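Local coordinates for protein probable tRNA pseudouridine synthase D (Methanosarcina mazei, PDB 1Z2Z) that probably catalyses the isomerisation of uridine-13 in transfer RNAs to pseudouridine, at residues R57-D60 / T61-T65; L64-T67 / L68-L72; E209-E212 / T213-R217. One frame throughout, in Å; residues are numbered along the deposited sequence.

Contact 1: residues R57-D60 / T61-T65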
loop_
_atom_site.group_PDB
_atom_site.type_symbol
_atom_site.label_atom_id
_atom_site.label_comp_id
_atom_site.label_asym_id
_atom_site.label_seq_id
_atom_site.Cartn_x
_atom_site.Cartn_y
_atom_site.Cartn_z
ATOM N N ARG A 57 20.359 -6.785 7.400
ATOM C CA ARG A 57 20.051 -8.023 6.732
ATOM C C ARG A 57 19.124 -8.841 7.594
ATOM O O ARG A 57 19.484 -9.266 8.695
ATOM C CB ARG A 57 21.341 -8.792 6.463
ATOM C CG ARG A 57 21.129 -10.129 5.801
ATOM C CD ARG A 57 22.447 -10.803 5.412
ATOM N NE ARG A 57 22.207 -12.064 4.685
ATOM C CZ ARG A 57 21.622 -13.145 5.209
ATOM N NH1 ARG A 57 21.448 -14.225 4.459
ATOM N NH2 ARG A 57 21.224 -13.159 6.481
ATOM N N ASP A 58 17.913 -9.048 7.099
ATOM C CA ASP A 58 16.932 -9.835 7.828
ATOM C C ASP A 58 16.673 -9.321 9.255
ATOM O O ASP A 58 16.492 -10.106 10.189
ATOM C CB ASP A 58 17.381 -11.286 7.876
ATOM C CG ASP A 58 16.302 -12.195 8.370
ATOM O OD1 ASP A 58 16.612 -13.342 8.771
ATOM O OD2 ASP A 58 15.133 -11.757 8.356
ATOM N N TRP A 59 16.658 -7.998 9.410
ATOM C CA TRP A 59 16.404 -7.369 10.703
ATOM C C TRP A 59 15.095 -6.589 10.675
ATOM O O TRP A 59 14.696 -6.058 9.642
ATOM C CB TRP A 59 17.500 -6.369 11.060
ATOM C CG TRP A 59 18.683 -6.903 11.791
ATOM C CD1 TRP A 59 19.791 -7.479 11.245
ATOM C CD2 TRP A 59 18.946 -6.773 13.193
ATOM N NE1 TRP A 59 20.736 -7.699 12.215
ATOM C CE2 TRP A 59 20.248 -7.282 13.415
ATOM C CE3 TRP A 59 18.215 -6.278 14.276
ATOM C CZ2 TRP A 59 20.833 -7.293 14.687
ATOM C CZ3 TRP A 59 18.791 -6.291 15.533
ATOM C CH2 TRP A 59 20.094 -6.801 15.731
ATOM N N ASP A 60 14.456 -6.509 11.834
ATOM C CA ASP A 60 13.218 -5.775 12.007
ATOM C C ASP A 60 13.609 -4.431 12.608
ATOM O O ASP A 60 14.207 -4.386 13.691
ATOM C CB ASP A 60 12.313 -6.502 12.986
ATOM C CG ASP A 60 11.045 -5.741 13.268
ATOM O OD1 ASP A 60 10.678 -5.616 14.452
ATOM O OD2 ASP A 60 10.403 -5.277 12.298
ATOM N N THR A 61 13.266 -3.346 11.917
ATOM C CA THR A 61 13.591 -1.992 12.366
ATOM C C THR A 61 13.286 -1.718 13.834
ATOM O O THR A 61 14.116 -1.159 14.555
ATOM C CB THR A 61 12.861 -0.945 11.516
ATOM O OG1 THR A 61 13.155 -1.168 10.130
ATOM C CG2 THR A 61 13.318 0.452 11.899
ATOM N N HIS A 62 12.104 -2.096 14.297
ATOM C CA HIS A 62 11.823 -1.828 15.683
ATOM C C HIS A 62 12.854 -2.527 16.539
ATOM O O HIS A 62 13.422 -1.920 17.458
ATOM C CB HIS A 62 10.417 -2.258 16.065
ATOM C CG HIS A 62 9.384 -1.191 15.842
ATOM N ND1 HIS A 62 9.549 -0.169 14.926
ATOM C CD2 HIS A 62 8.150 -1.014 16.376
ATOM C CE1 HIS A 62 8.464 0.585 14.905
ATOM N NE2 HIS A 62 7.600 0.091 15.775
ATOM N N HIS A 63 13.132 -3.791 16.224
ATOM C CA HIS A 63 14.109 -4.551 16.989
ATOM C C HIS A 63 15.511 -3.915 16.979
ATOM O O HIS A 63 16.148 -3.822 18.028
ATOM C CB HIS A 63 14.172 -5.998 16.489
ATOM C CG HIS A 63 14.993 -6.887 17.365
ATOM N ND1 HIS A 63 16.346 -7.070 17.179
ATOM C CD2 HIS A 63 14.674 -7.566 18.493
ATOM C CE1 HIS A 63 16.827 -7.820 18.154
ATOM N NE2 HIS A 63 15.833 -8.134 18.966
ATOM N N LEU A 64 15.965 -3.447 15.816
ATOM C CA LEU A 64 17.277 -2.820 15.681
ATOM C C LEU A 64 17.403 -1.551 16.516
ATOM O O LEU A 64 18.356 -1.372 17.277
ATOM C CB LEU A 64 17.534 -2.463 14.222
ATOM C CG LEU A 64 18.990 -2.304 13.771
ATOM C CD1 LEU A 64 19.013 -1.503 12.470
ATOM C CD2 LEU A 64 19.821 -1.602 14.826
ATOM N N THR A 65 16.446 -0.652 16.341
ATOM C CA THR A 65 16.438 0.607 17.063
ATOM C C THR A 65 16.355 0.317 18.553
ATOM O O THR A 65 16.952 1.017 19.365
ATOM C CB THR A 65 15.234 1.482 16.617
ATOM O OG1 THR A 65 14.012 0.781 16.870
ATOM C CG2 THR A 65 15.318 1.768 15.128
HETATM O O HOH W 1 11.222 -4.424 9.898
#

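Contact 2: residues L64-T67 / L68-L72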
loop_
_atom_site.group_PDB
_atom_site.type_symbol
_atom_site.label_atom_id
_atom_site.label_comp_id
_atom_site.label_asym_id
_atom_site.label_seq_id
_atom_site.Cartn_x
_atom_site.Cartn_y
_atom_site.Cartn_z
ATOM N N LEU A 64 15.965 -3.447 15.816
ATOM C CA LEU A 64 17.277 -2.820 15.681
ATOM C C LEU A 64 17.403 -1.551 16.516
ATOM O O LEU A 64 18.356 -1.372 17.277
ATOM C CB LEU A 64 17.534 -2.463 14.222
ATOM C CG LEU A 64 18.990 -2.304 13.771
ATOM C CD1 LEU A 64 19.013 -1.503 12.470
ATOM C CD2 LEU A 64 19.821 -1.602 14.826
ATOM N N THR A 65 16.446 -0.652 16.341
ATOM C CA THR A 65 16.438 0.607 17.063
ATOM C C THR A 65 16.355 0.317 18.553
ATOM O O THR A 65 16.952 1.017 19.365
ATOM C CB THR A 65 15.234 1.482 16.617
ATOM O OG1 THR A 65 14.012 0.781 16.870
ATOM C CG2 THR A 65 15.318 1.768 15.128
ATOM N N ARG A 66 15.620 -0.718 18.924
ATOM C CA ARG A 66 15.519 -1.039 20.339
ATOM C C ARG A 66 16.886 -1.560 20.834
ATOM O O ARG A 66 17.218 -1.423 22.011
ATOM C CB ARG A 66 14.425 -2.076 20.568
ATOM C CG ARG A 66 14.072 -2.261 22.023
ATOM C CD ARG A 66 14.435 -3.641 22.481
ATOM N NE ARG A 66 13.281 -4.476 22.777
ATOM C CZ ARG A 66 13.338 -5.802 22.806
ATOM N NH1 ARG A 66 14.484 -6.410 22.550
ATOM N NH2 ARG A 66 12.264 -6.525 23.100
ATOM N N THR A 67 17.668 -2.146 19.922
ATOM C CA THR A 67 18.993 -2.651 20.244
ATOM C C THR A 67 19.962 -1.477 20.334
ATOM O O THR A 67 20.719 -1.361 21.293
ATOM C CB THR A 67 19.495 -3.664 19.170
ATOM O OG1 THR A 67 18.785 -4.892 19.312
ATOM C CG2 THR A 67 20.979 -3.949 19.320
ATOM N N LEU A 68 19.948 -0.595 19.348
ATOM C CA LEU A 68 20.846 0.544 19.418
ATOM C C LEU A 68 20.496 1.420 20.601
ATOM O O LEU A 68 21.389 1.962 21.244
ATOM C CB LEU A 68 20.771 1.391 18.156
ATOM C CG LEU A 68 21.316 0.756 16.892
ATOM C CD1 LEU A 68 21.174 1.771 15.780
ATOM C CD2 LEU A 68 22.795 0.363 17.078
ATOM N N SER A 69 19.207 1.567 20.903
ATOM C CA SER A 69 18.861 2.415 22.032
ATOM C C SER A 69 19.411 1.848 23.343
ATOM O O SER A 69 19.720 2.606 24.253
ATOM C CB SER A 69 17.349 2.635 22.140
ATOM O OG SER A 69 16.727 1.640 22.916
ATOM N N ARG A 70 19.563 0.528 23.437
ATOM C CA ARG A 70 20.093 -0.070 24.651
ATOM C C ARG A 70 21.605 0.149 24.768
ATOM O O ARG A 70 22.122 0.398 25.845
ATOM C CB ARG A 70 19.782 -1.558 24.680
ATOM C CG ARG A 70 18.400 -1.912 25.196
ATOM C CD ARG A 70 18.012 -3.293 24.672
ATOM N NE ARG A 70 16.804 -3.831 25.287
ATOM C CZ ARG A 70 16.143 -4.882 24.823
ATOM N NH1 ARG A 70 16.573 -5.508 23.729
ATOM N NH2 ARG A 70 15.055 -5.305 25.459
ATOM N N ILE A 71 22.293 0.082 23.640
ATOM C CA ILE A 71 23.733 0.255 23.562
ATOM C C ILE A 71 24.158 1.700 23.794
ATOM O O ILE A 71 25.248 1.975 24.325
ATOM C CB ILE A 71 24.227 -0.182 22.164
ATOM C CG1 ILE A 71 23.913 -1.667 21.985
ATOM C CG2 ILE A 71 25.691 0.160 21.976
ATOM C CD1 ILE A 71 24.212 -2.175 20.635
ATOM N N LEU A 72 23.319 2.632 23.358
ATOM C CA LEU A 72 23.621 4.047 23.527
ATOM C C LEU A 72 22.854 4.633 24.724
ATOM O O LEU A 72 23.010 5.808 25.035
ATOM C CB LEU A 72 23.265 4.816 22.247
ATOM C CG LEU A 72 23.898 4.413 20.917
ATOM C CD1 LEU A 72 23.052 4.977 19.786
ATOM C CD2 LEU A 72 25.328 4.911 20.822
#

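Contact 3: residues E209-E212 / T213-R217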
loop_
_atom_site.group_PDB
_atom_site.type_symbol
_atom_site.label_atom_id
_atom_site.label_comp_id
_atom_site.label_asym_id
_atom_site.label_seq_id
_atom_site.Cartn_x
_atom_site.Cartn_y
_atom_site.Cartn_z
ATOM N N GLU A 209 -4.648 -15.394 10.605
ATOM C CA GLU A 209 -4.442 -15.351 12.044
ATOM C C GLU A 209 -4.273 -16.746 12.622
ATOM O O GLU A 209 -4.679 -17.733 12.009
ATOM C CB GLU A 209 -5.640 -14.677 12.716
ATOM C CG GLU A 209 -6.038 -13.341 12.116
ATOM C CD GLU A 209 -7.295 -12.794 12.752
ATOM O OE1 GLU A 209 -7.271 -12.527 13.972
ATOM O OE2 GLU A 209 -8.306 -12.639 12.035
ATOM N N PRO A 210 -3.663 -16.846 13.817
ATOM C CA PRO A 210 -3.460 -18.144 14.465
ATOM C C PRO A 210 -4.809 -18.742 14.844
ATOM O O PRO A 210 -5.704 -18.021 15.275
ATOM C CB PRO A 210 -2.618 -17.786 15.686
ATOM C CG PRO A 210 -3.067 -16.406 16.003
ATOM C CD PRO A 210 -3.093 -15.766 14.642
ATOM N N GLU A 211 -4.945 -20.056 14.688
ATOM C CA GLU A 211 -6.197 -20.732 14.993
ATOM C C GLU A 211 -6.676 -20.454 16.410
ATOM O O GLU A 211 -7.797 -20.816 16.775
ATOM C CB GLU A 211 -6.058 -22.244 14.779
ATOM C CG GLU A 211 -5.144 -22.949 15.773
ATOM C CD GLU A 211 -5.893 -23.933 16.669
ATOM O OE1 GLU A 211 -5.242 -24.579 17.521
ATOM O OE2 GLU A 211 -7.131 -24.060 16.523
ATOM N N GLU A 212 -5.833 -19.804 17.206
ATOM C CA GLU A 212 -6.195 -19.489 18.584
ATOM C C GLU A 212 -7.014 -18.204 18.622
ATOM O O GLU A 212 -8.168 -18.209 19.053
ATOM C CB GLU A 212 -4.930 -19.358 19.438
ATOM C CG GLU A 212 -4.976 -20.197 20.718
ATOM C CD GLU A 212 -5.157 -21.695 20.456
ATOM O OE1 GLU A 212 -4.185 -22.356 20.018
ATOM O OE2 GLU A 212 -6.281 -22.205 20.684
ATOM N N THR A 213 -6.415 -17.106 18.170
ATOM C CA THR A 213 -7.113 -15.828 18.128
ATOM C C THR A 213 -8.217 -15.981 17.082
ATOM O O THR A 213 -9.297 -15.408 17.205
ATOM C CB THR A 213 -6.170 -14.684 17.710
ATOM O OG1 THR A 213 -5.794 -14.851 16.338
ATOM C CG2 THR A 213 -4.916 -14.692 18.573
ATOM N N LYS A 214 -7.935 -16.771 16.053
ATOM C CA LYS A 214 -8.906 -17.024 14.999
ATOM C C LYS A 214 -10.165 -17.606 15.636
ATOM O O LYS A 214 -11.268 -17.396 15.140
ATOM C CB LYS A 214 -8.339 -18.020 13.979
ATOM C CG LYS A 214 -9.253 -18.314 12.790
ATOM C CD LYS A 214 -8.977 -19.693 12.188
ATOM C CE LYS A 214 -7.530 -19.861 11.734
ATOM N NZ LYS A 214 -7.225 -21.298 11.447
ATOM N N ASN A 215 -10.000 -18.339 16.734
ATOM C CA ASN A 215 -11.143 -18.940 17.419
ATOM C C ASN A 215 -11.734 -18.028 18.490
ATOM O O ASN A 215 -12.802 -18.304 19.035
ATOM C CB ASN A 215 -10.755 -20.297 18.030
ATOM C CG ASN A 215 -10.928 -21.452 17.051
ATOM O OD1 ASN A 215 -10.280 -21.495 16.005
ATOM N ND2 ASN A 215 -11.815 -22.387 17.386
ATOM N N ALA A 216 -11.036 -16.940 18.788
ATOM C CA ALA A 216 -11.521 -15.988 19.775
ATOM C C ALA A 216 -12.594 -15.116 19.124
ATOM O O ALA A 216 -13.642 -14.870 19.719
ATOM C CB ALA A 216 -10.378 -15.127 20.273
ATOM N N ARG A 217 -12.315 -14.660 17.902
ATOM C CA ARG A 217 -13.232 -13.820 17.128
ATOM C C ARG A 217 -14.435 -14.638 16.704
ATOM O O ARG A 217 -15.574 -14.184 16.783
ATOM C CB ARG A 217 -12.539 -13.271 15.875
ATOM C CG ARG A 217 -11.396 -12.305 16.151
ATOM C CD ARG A 217 -10.737 -11.863 14.857
ATOM N NE ARG A 217 -9.520 -11.084 15.089
ATOM C CZ ARG A 217 -9.496 -9.808 15.459
ATOM N NH1 ARG A 217 -10.629 -9.143 15.642
ATOM N NH2 ARG A 217 -8.336 -9.194 15.651
#

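Contact 1: residues R57-D60 / T61-T65
Trp59 and His63 bring their rings together where the loop after strand 49-57 turns into helix 61-72. The pair is an oblique aromatic contact: the histidine centroid lies 5.2 Å from that of the indole six-membered ring, the planes are 43° apart, and CE3 of Trp59 comes in at the edge of the imidazole. Apolar packing continues on Leu64, whose CG sits over a face of the indole, toward its rim, and whose CB is 3.9 Å from CE3 of Trp59. The indole is held from its far end as well, because NE1 bonds to the carbonyl of Lys111 and the ring rests on Ile113 of strand 113-121.

The polar contacts belong to Asp60, the N-cap residue. Its carbonyl O receives a helical bond from N of Leu64, at 2.9 Å with an N-H...O angle of 158°. Its CG is anti to the backbone N (chi1 177°), which sets the carboxylate beside the carbonyl carbon. A water links it to the helix, donating to OD2 of Asp60 at 2.7 Å and accepting from N of Thr61 at 3.1 Å.

The helix thus starts at an N-cap aspartate whose carboxylate reaches N of Thr61 through a water. Standing by the N-terminal amides, its negative charge would be expected to suit the helix dipole, while an indole hydrogen-bonded at NE1 packs its six-membered ring against His63 and Leu64.

Contact 2: residues L64-T67 / L68-L72
Arg66 and Arg70, one turn apart on helix 61-72, lie side by side with their guanidinium groups at the same side of the helix. From a CB directed away from the next turn, the chain of Arg66 bends at chi2 (-115°), which carries CD over the centre of the Arg70 guanidinium, 3.2 Å from its CZ. A second bend at chi3 (-111°) directs NE of Arg66 past NH2 of Arg70 at 3.3 Å, two donors with no bond between them. At the tip, NH2 of Arg70 stands over a face of the Arg66 guanidinium, the planes being 49° apart. The chain of Arg66 also touches Gln76. With an alanine here the Arg70 guanidinium would probably lose the CD packed over its face and be freer to turn.

Elsewhere the same one-turn spacing gives plain packing. CD2 of Leu64 meets CG of Leu68 at 3.5 Å on the buried side, and CG2 of Thr67 meets CD1 of Ile71 at 3.9 Å, while OG1 of Thr67 bonds back to the carbonyl of His63. Beneath them runs the alpha-helical bonding, with N of Leu68 2.7 Å from O of Leu64 and N of Ser69 2.8 Å from O of Thr65.

The helix is therefore amphipathic: Leu64 and Leu68, with Thr65, lie on the buried side, and two like charges crowd a more exposed one, where their mutual repulsion would probably be eased by solvent.

Contact 3: residues E209-E212 / T213-R217
Glu209 and Arg217 form a salt bridge across the start of helix 213-223. NE of Arg217 donates to OE1 of Glu209 at 2.9 Å with an N-H...O angle of 156°, using the syn lone pair of that oxygen. OE1 meets the guanidinium at its edge and near its plane, although the carboxylate is turned 62° against it. Both ends have second partners: OE2 of Glu209 accepts from N of Phe206, and NH2 of Arg217 makes a salt bridge with Glu240, so the buried pair is fixed from outside as well.

Next come the bonds of the first turn. The carbonyl O of Pro210 takes N of Lys214 at 2.7 Å, nearly in line with its C=O bond, and OG1 of Thr213 adds a weak bond to the same oxygen. N of Asn215 reaches O of Glu212 at 3.0 Å from above the carbonyl plane.

Outermost is packing. CG of the Pro210 ring lies 3.6 Å from CG2 of Thr213, and CB of Lys214 lies 3.6 Å from CA of Glu211. A bend at chi3 (-58°) folds the lysine chain back along the loop, bringing CE to 3.6 Å from O of Glu209.

The turn thus leads the loop after helix 194-202 into helix 213-223, and Arg217 ties it onward, packing on Tyr233 and Leu237 and pairing with Glu240 of helix 238-249.

Contact 1 leads the loop into helix 61-72 and contact 2 continues along it, with centres 10 Å apart and Leu64 and Thr65 in common. They also touch through packing, CZ3 of Trp59 lying 4.0 Å from OG1 of Thr67. Contact 1 is the one near the predicted nucleophile Asp86, since the side chain of Thr61 is about 8 Å from it; contact 2 extends the helix away from that site. Contact 3 stands apart, at the start of helix 213-223 in a part of the chain rich in helices, its centre 27 Å from that of contact 1 and its nearest atoms about 17 Å away. Contacts 1 and 3 both join a loop to a helix, one with a water bridging its N-cap carboxylate to the helix, the other braced by a salt bridge.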